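PDB 1PFF: methionine gamma-lyase from Trichomonas vaginalis, which belongs to the Cys/Met metabolism family of pyridoxal-phosphate-dependent enzymes and is built here as an assembly of four chains. Local coordinates for residues L53-H56 with Q57-F61; P293-E296 with R297-A300. One frame throughout, in Å; residues are numbered along the deposited sequence.

Contact 1: residues L53-H56 with Q57-F61; sequences LFEH and QLRKF. With EDO (1,2-ethanediol), chain O.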
ATOM      1  N   LEU A  53       4.673 -18.736 -25.661  1.00 20.61           N
ATOM      2  CA  LEU A  53       5.978 -18.998 -25.056  1.00 18.90           C
ATOM      3  C   LEU A  53       6.579 -20.282 -25.626  1.00 18.40           C
ATOM      4  O   LEU A  53       7.759 -20.317 -25.998  1.00 17.67           O
ATOM      5  CB  LEU A  53       5.870 -19.094 -23.531  1.00 18.64           C
ATOM      6  CG  LEU A  53       7.065 -19.726 -22.800  1.00 17.71           C
ATOM      7  CD1 LEU A  53       8.303 -18.810 -22.847  1.00 16.80           C
ATOM      8  CD2 LEU A  53       6.713 -20.069 -21.377  1.00 15.79           C
ATOM      9  N   PHE A  54       5.758 -21.330 -25.686  1.00 17.82           N
ATOM     10  CA  PHE A  54       6.219 -22.634 -26.164  1.00 17.89           C
ATOM     11  C   PHE A  54       6.419 -22.640 -27.673  1.00 18.15           C
ATOM     12  O   PHE A  54       7.464 -23.069 -28.146  1.00 17.92           O
ATOM     13  CB  PHE A  54       5.235 -23.743 -25.778  1.00 17.83           C
ATOM     14  CG  PHE A  54       5.155 -24.016 -24.294  1.00 17.42           C
ATOM     15  CD1 PHE A  54       5.984 -23.357 -23.390  1.00 16.88           C
ATOM     16  CD2 PHE A  54       4.244 -24.943 -23.808  1.00 18.27           C
ATOM     17  CE1 PHE A  54       5.905 -23.611 -22.022  1.00 16.96           C
ATOM     18  CE2 PHE A  54       4.165 -25.215 -22.435  1.00 18.06           C
ATOM     19  CZ  PHE A  54       4.994 -24.544 -21.545  1.00 16.82           C
ATOM     20  N   GLU A  55       5.417 -22.158 -28.416  1.00 18.56           N
ATOM     21  CA  GLU A  55       5.415 -22.270 -29.881  1.00 19.14           C
ATOM     22  C   GLU A  55       6.470 -21.396 -30.539  1.00 19.07           C
ATOM     23  O   GLU A  55       7.135 -21.829 -31.470  1.00 18.79           O
ATOM     24  CB  GLU A  55       4.040 -21.944 -30.476  1.00 19.54           C
ATOM     25  CG  GLU A  55       3.886 -22.357 -31.940  1.00 22.63           C
ATOM     26  CD  GLU A  55       2.639 -21.791 -32.606  1.00 26.66           C
ATOM     27  OE1 GLU A  55       1.799 -21.182 -31.913  1.00 27.75           O
ATOM     28  OE2 GLU A  55       2.496 -21.949 -33.841  1.00 28.93           O
ATOM     29  N   HIS A  56       6.619 -20.166 -30.057  1.00 19.05           N
ATOM     30  CA  HIS A  56       7.501 -19.212 -30.720  1.00 19.01           C
ATOM     31  C   HIS A  56       8.831 -19.037 -29.982  1.00 18.01           C
ATOM     32  O   HIS A  56       9.889 -19.116 -30.605  1.00 18.45           O
ATOM     33  CB  HIS A  56       6.808 -17.856 -30.916  1.00 19.87           C
ATOM     34  CG  HIS A  56       5.481 -17.939 -31.612  1.00 22.70           C
ATOM     35  ND1 HIS A  56       5.346 -18.360 -32.921  1.00 25.66           N
ATOM     36  CD2 HIS A  56       4.230 -17.639 -31.185  1.00 25.44           C
ATOM     37  CE1 HIS A  56       4.070 -18.327 -33.263  1.00 26.95           C
ATOM     38  NE2 HIS A  56       3.371 -17.893 -32.228  1.00 27.00           N
ATOM     39  N   GLN A  57       8.779 -18.817 -28.668  1.00 16.25           N
ATOM     40  CA  GLN A  57       9.967 -18.423 -27.905  1.00 15.30           C
ATOM     41  C   GLN A  57      10.961 -19.557 -27.608  1.00 14.65           C
ATOM     42  O   GLN A  57      12.160 -19.433 -27.895  1.00 14.10           O
ATOM     43  CB  GLN A  57       9.572 -17.672 -26.629  1.00 15.31           C
ATOM     44  CG  GLN A  57       8.598 -16.509 -26.870  1.00 16.10           C
ATOM     45  CD  GLN A  57       9.157 -15.425 -27.798  1.00 18.10           C
ATOM     46  OE1 GLN A  57      10.367 -15.344 -28.022  1.00 17.64           O
ATOM     47  NE2 GLN A  57       8.271 -14.580 -28.321  1.00 20.13           N
ATOM     48  N   LEU A  58      10.477 -20.655 -27.041  1.00 13.76           N
ATOM     49  CA  LEU A  58      11.337 -21.804 -26.797  1.00 14.23           C
ATOM     50  C   LEU A  58      11.987 -22.280 -28.107  1.00 13.85           C
ATOM     51  O   LEU A  58      13.199 -22.505 -28.166  1.00 13.95           O
ATOM     52  CB  LEU A  58      10.569 -22.935 -26.100  1.00 13.67           C
ATOM     53  CG  LEU A  58      10.096 -22.698 -24.658  1.00 14.29           C
ATOM     54  CD1 LEU A  58       9.458 -23.963 -24.102  1.00 14.94           C
ATOM     55  CD2 LEU A  58      11.225 -22.234 -23.744  1.00 13.16           C
ATOM     56  N   ARG A  59      11.175 -22.401 -29.154  1.00 14.12           N
ATOM     57  CA  ARG A  59      11.636 -22.897 -30.453  1.00 14.46           C
ATOM     58  C   ARG A  59      12.730 -22.051 -31.098  1.00 14.21           C
ATOM     59  O   ARG A  59      13.613 -22.603 -31.752  1.00 14.31           O
ATOM     60  CB  ARG A  59      10.464 -23.044 -31.430  1.00 14.38           C
ATOM     61  CG  ARG A  59       9.584 -24.265 -31.173  1.00 15.98           C
ATOM     62  CD  ARG A  59       8.542 -24.492 -32.261  1.00 17.28           C
ATOM     63  NE  ARG A  59       7.864 -25.775 -32.113  1.00 19.08           N
ATOM     64  CZ  ARG A  59       6.609 -26.009 -32.478  1.00 19.03           C
ATOM     65  NH1 ARG A  59       5.871 -25.047 -33.026  1.00 19.55           N
ATOM     66  NH2 ARG A  59       6.092 -27.214 -32.309  1.00 19.24           N
ATOM     67  N   LYS A  60      12.680 -20.727 -30.924  1.00 13.77           N
ATOM     68  CA  LYS A  60      13.698 -19.860 -31.525  1.00 13.72           C
ATOM     69  C   LYS A  60      15.028 -19.933 -30.771  1.00 13.40           C
ATOM     70  O   LYS A  60      16.060 -19.525 -31.304  1.00 13.20           O
ATOM     71  CB  LYS A  60      13.209 -18.406 -31.670  1.00 14.00           C
ATOM     72  CG  LYS A  60      13.199 -17.615 -30.371  1.00 13.99           C
ATOM     73  CD  LYS A  60      12.813 -16.142 -30.575  1.00 14.61           C
ATOM     74  CE  LYS A  60      13.193 -15.369 -29.330  1.00 14.12           C
ATOM     75  NZ  LYS A  60      12.748 -13.968 -29.323  1.00 12.61           N
ATOM     76  N   PHE A  61      14.988 -20.443 -29.537  1.00 13.16           N
ATOM     77  CA  PHE A  61      16.204 -20.720 -28.763  1.00 13.04           C
ATOM     78  C   PHE A  61      16.602 -22.208 -28.765  1.00 13.22           C
ATOM     79  O   PHE A  61      17.231 -22.691 -27.820  1.00 13.23           O
ATOM     80  CB  PHE A  61      16.072 -20.178 -27.333  1.00 13.18           C
ATOM     81  CG  PHE A  61      16.125 -18.681 -27.261  1.00 13.10           C
ATOM     82  CD1 PHE A  61      17.289 -17.993 -27.608  1.00 13.20           C
ATOM     83  CD2 PHE A  61      15.002 -17.954 -26.898  1.00 12.61           C
ATOM     84  CE1 PHE A  61      17.328 -16.595 -27.576  1.00 13.45           C
ATOM     85  CE2 PHE A  61      15.042 -16.556 -26.841  1.00 14.14           C
ATOM     86  CZ  PHE A  61      16.202 -15.879 -27.192  1.00 12.80           C
TER
HETATM   87  C1  EDO O1017       9.704 -29.505 -34.031  1.00 35.50           C
HETATM   88  O1  EDO O1017       9.192 -30.599 -33.278  1.00 37.43           O
HETATM   89  C2  EDO O1017      10.609 -28.630 -33.161  1.00 33.02           C
HETATM   90  O2  EDO O1017       9.824 -27.769 -32.357  1.00 29.06           O
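The crossover helix 48-60 of a beta-alpha-beta unit, between strands 39-43 and 64-68, widens midway, at 53-56, into a pi-type turn, where Leu-53 meets both Gln-57 and Leu-58. Leu-58 N donates to Leu-53 O at 2.9 Å, nearly straight at 164°, whereas the normal helical partner, Gln-57 N, keeps only a weak bond to the same oxygen. One carbonyl thus serves two N-H groups, and the i to i+5 bond is the better formed. A turn later Lys-60 N reaches His-56 O at 3.2 Å, which restores the ordinary spacing. On the buried side Phe-54 and Leu-58 run alongside each other in the same direction, with Phe-54 CD1 3.6 Å from Leu-58 CD1; Tyr-88 meets the phenylalanine ring edge-to-face. Near the subunit interface, Lys-60 NZ gives a weak bond to Gln-57 OE1 and a hydrogen bond to Trp-31 O of the second subunit, while Gln-57 NE2 bonds Gln-171 OE1 of that subunit. Arg-59, extended from CG to NE, runs past the carbonyl of Glu-55, with Arg-59 CD 3.1 Å from Glu-55 O; the carboxylate and guanidinium planes stand 86° apart, and what meets Arg-59 NH1 is Glu-55 CG, at 3.5 Å, rather than the acid oxygens. Arg-59 NH2 bonds Val-65 O, and at the guanidinium edge Arg-59 NE donates to O2 of the 1,2-ethanediol at 2.8 Å.

Contact 2: residues P293-E296 with R297-A300; sequences PKEE and REAA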
ATOM      1  N   PRO A 293      -6.562 -15.551 -36.671  1.00 32.24           N
ATOM      2  CA  PRO A 293      -7.305 -16.038 -37.842  1.00 31.99           C
ATOM      3  C   PRO A 293      -8.287 -17.142 -37.447  1.00 31.50           C
ATOM      4  O   PRO A 293      -7.907 -18.056 -36.710  1.00 31.21           O
ATOM      5  CB  PRO A 293      -6.204 -16.599 -38.752  1.00 32.02           C
ATOM      6  CG  PRO A 293      -4.984 -15.819 -38.392  1.00 32.40           C
ATOM      7  CD  PRO A 293      -5.105 -15.534 -36.913  1.00 32.28           C
ATOM      8  N   LYS A 294      -9.524 -17.042 -37.935  1.00 31.20           N
ATOM      9  CA  LYS A 294     -10.616 -17.951 -37.556  1.00 30.73           C
ATOM     10  C   LYS A 294     -10.226 -19.433 -37.579  1.00 30.55           C
ATOM     11  O   LYS A 294     -10.445 -20.153 -36.602  1.00 30.17           O
ATOM     12  CB  LYS A 294     -11.850 -17.709 -38.444  1.00 30.63           C
ATOM     13  CG  LYS A 294     -13.120 -18.414 -37.972  1.00 29.97           C
ATOM     14  CD  LYS A 294     -14.331 -18.016 -38.815  1.00 29.22           C
ATOM     15  CE  LYS A 294     -15.540 -18.901 -38.519  1.00 28.08           C
ATOM     16  NZ  LYS A 294     -15.501 -20.199 -39.267  1.00 26.82           N
ATOM     17  N   GLU A 295      -9.643 -19.870 -38.692  1.00 30.38           N
ATOM     18  CA  GLU A 295      -9.267 -21.270 -38.890  1.00 30.47           C
ATOM     19  C   GLU A 295      -8.230 -21.748 -37.875  1.00 30.15           C
ATOM     20  O   GLU A 295      -8.200 -22.933 -37.518  1.00 29.87           O
ATOM     21  CB  GLU A 295      -8.750 -21.497 -40.314  1.00 30.73           C
ATOM     22  CG  GLU A 295      -9.697 -21.027 -41.406  1.00 32.51           C
ATOM     23  CD  GLU A 295      -9.257 -21.474 -42.788  1.00 34.41           C
ATOM     24  OE1 GLU A 295      -8.076 -21.263 -43.141  1.00 34.76           O
ATOM     25  OE2 GLU A 295     -10.093 -22.039 -43.521  1.00 36.09           O
ATOM     26  N   GLU A 296      -7.395 -20.820 -37.414  1.00 29.76           N
ATOM     27  CA  GLU A 296      -6.382 -21.111 -36.401  1.00 29.51           C
ATOM     28  C   GLU A 296      -6.994 -21.262 -35.011  1.00 28.76           C
ATOM     29  O   GLU A 296      -6.559 -22.106 -34.229  1.00 28.79           O
ATOM     30  CB  GLU A 296      -5.313 -20.023 -36.385  1.00 29.75           C
ATOM     31  CG  GLU A 296      -4.549 -19.897 -37.693  1.00 31.17           C
ATOM     32  CD  GLU A 296      -3.095 -19.534 -37.486  1.00 32.63           C
ATOM     33  OE1 GLU A 296      -2.744 -19.057 -36.382  1.00 33.15           O
ATOM     34  OE2 GLU A 296      -2.304 -19.729 -38.431  1.00 33.59           O
ATOM     35  N   ARG A 297      -7.992 -20.436 -34.706  1.00 28.04           N
ATOM     36  CA  ARG A 297      -8.761 -20.582 -33.470  1.00 27.41           C
ATOM     37  C   ARG A 297      -9.401 -21.968 -33.435  1.00 27.20           C
ATOM     38  O   ARG A 297      -9.345 -22.665 -32.418  1.00 27.51           O
ATOM     39  CB  ARG A 297      -9.856 -19.510 -33.373  1.00 27.26           C
ATOM     40  CG  ARG A 297      -9.356 -18.075 -33.282  1.00 26.55           C
ATOM     41  CD  ARG A 297     -10.419 -17.063 -32.887  1.00 24.75           C
ATOM     42  NE  ARG A 297     -11.612 -17.111 -33.739  1.00 24.90           N
ATOM     43  CZ  ARG A 297     -12.010 -16.125 -34.540  1.00 24.76           C
ATOM     44  NH1 ARG A 297     -11.303 -15.001 -34.632  1.00 25.20           N
ATOM     45  NH2 ARG A 297     -13.115 -16.260 -35.259  1.00 23.62           N
ATOM     46  N   GLU A 298      -9.989 -22.354 -34.565  1.00 26.73           N
ATOM     47  CA  GLU A 298     -10.737 -23.601 -34.712  1.00 26.52           C
ATOM     48  C   GLU A 298      -9.859 -24.853 -34.675  1.00 26.77           C
ATOM     49  O   GLU A 298     -10.229 -25.865 -34.067  1.00 26.46           O
ATOM     50  CB  GLU A 298     -11.563 -23.557 -36.005  1.00 26.54           C
ATOM     51  CG  GLU A 298     -12.676 -22.520 -35.958  1.00 25.49           C
ATOM     52  CD  GLU A 298     -13.236 -22.150 -37.318  1.00 25.84           C
ATOM     53  OE1 GLU A 298     -12.596 -22.441 -38.357  1.00 26.31           O
ATOM     54  OE2 GLU A 298     -14.339 -21.564 -37.345  1.00 24.97           O
ATOM     55  N   ALA A 299      -8.697 -24.785 -35.324  1.00 26.91           N
ATOM     56  CA  ALA A 299      -7.725 -25.872 -35.267  1.00 27.07           C
ATOM     57  C   ALA A 299      -7.306 -26.140 -33.816  1.00 27.14           C
ATOM     58  O   ALA A 299      -7.081 -27.293 -33.431  1.00 27.66           O
ATOM     59  CB  ALA A 299      -6.514 -25.558 -36.143  1.00 27.17           C
ATOM     60  N   ALA A 300      -7.243 -25.072 -33.017  1.00 26.73           N
ATOM     61  CA  ALA A 300      -6.839 -25.149 -31.611  1.00 26.60           C
ATOM     62  C   ALA A 300      -7.996 -25.396 -30.623  1.00 26.21           C
ATOM     63  O   ALA A 300      -7.804 -25.299 -29.411  1.00 26.24           O
ATOM     64  CB  ALA A 300      -6.074 -23.893 -31.220  1.00 26.48           C
TER
HETATM   65  O   HOH W   1     -13.499 -21.410 -40.685  1.00 33.41           O
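One face of the Arg-297 guanidinium lies against the start of Lys-294, whose CA sits 3.7 Å above the plane and over its centre, with CB over the same face. The lysine chain then leaves obliquely, its CG passing 3.5 Å from Arg-297 NH2. A bend at chi3 (-54°) folds the arginine back along the first turn of the helix, so that its flat end meets the residue three positions earlier. Its polar end is held from outside the turn: NH2 forms a salt bridge with Asp-304, and NH1 a weak hydrogen bond with His-289 O.

The other flat group is the Glu-298 carboxylate. Lys-294 NZ approaches the syn lone pair of Glu-298 OE2 at 2.6 Å, a salt bridge between residues four apart, of the kind that helix surfaces often carry. With its CG anti to the backbone N (chi1 -169°), Lys-294 runs extended until a bend at chi4 (-82°) brings the ammonium against Glu-298 OE2. A water closes the ring, accepting from Lys-294 NZ and donating to Glu-298 OE1, so both carboxylate oxygens are engaged.

Beneath the side chains the backbone makes four successive i to i+4 bonds. Pro-293 is the N-cap, and its O receives Arg-297 N at 3.1 Å; Ala-299 N bonds Glu-295 O at 2.9 Å. The last, Ala-300 N to Glu-296 O, comes from above the carbonyl plane.

This short surface helix, 294-299, follows helix 284-287 along the chain and precedes strand 306-310, and Arg-297 ties it to the loop leading into that strand through Asp-304.

In the fold
Both contacts are local: each lies within one helix and closes a turn or two of it, and neither encloses a long loop. From the N terminus, contact 1 comes first, on helix 48-60, which carries the chain from strand 39-43 to strand 64-68 at one margin of the seven-stranded sheet. Its inner side packs on helix 22-33 and on both of those strands. Contact 2 follows far along the chain, on helix 294-299, just ahead of strand 306-310 in the five-stranded sheet. They stand in series, without nesting or crossing, their centres about 20 Å apart, and do not touch. Contact 1 also meets the second subunit; no other chain of the assembly touches contact 2.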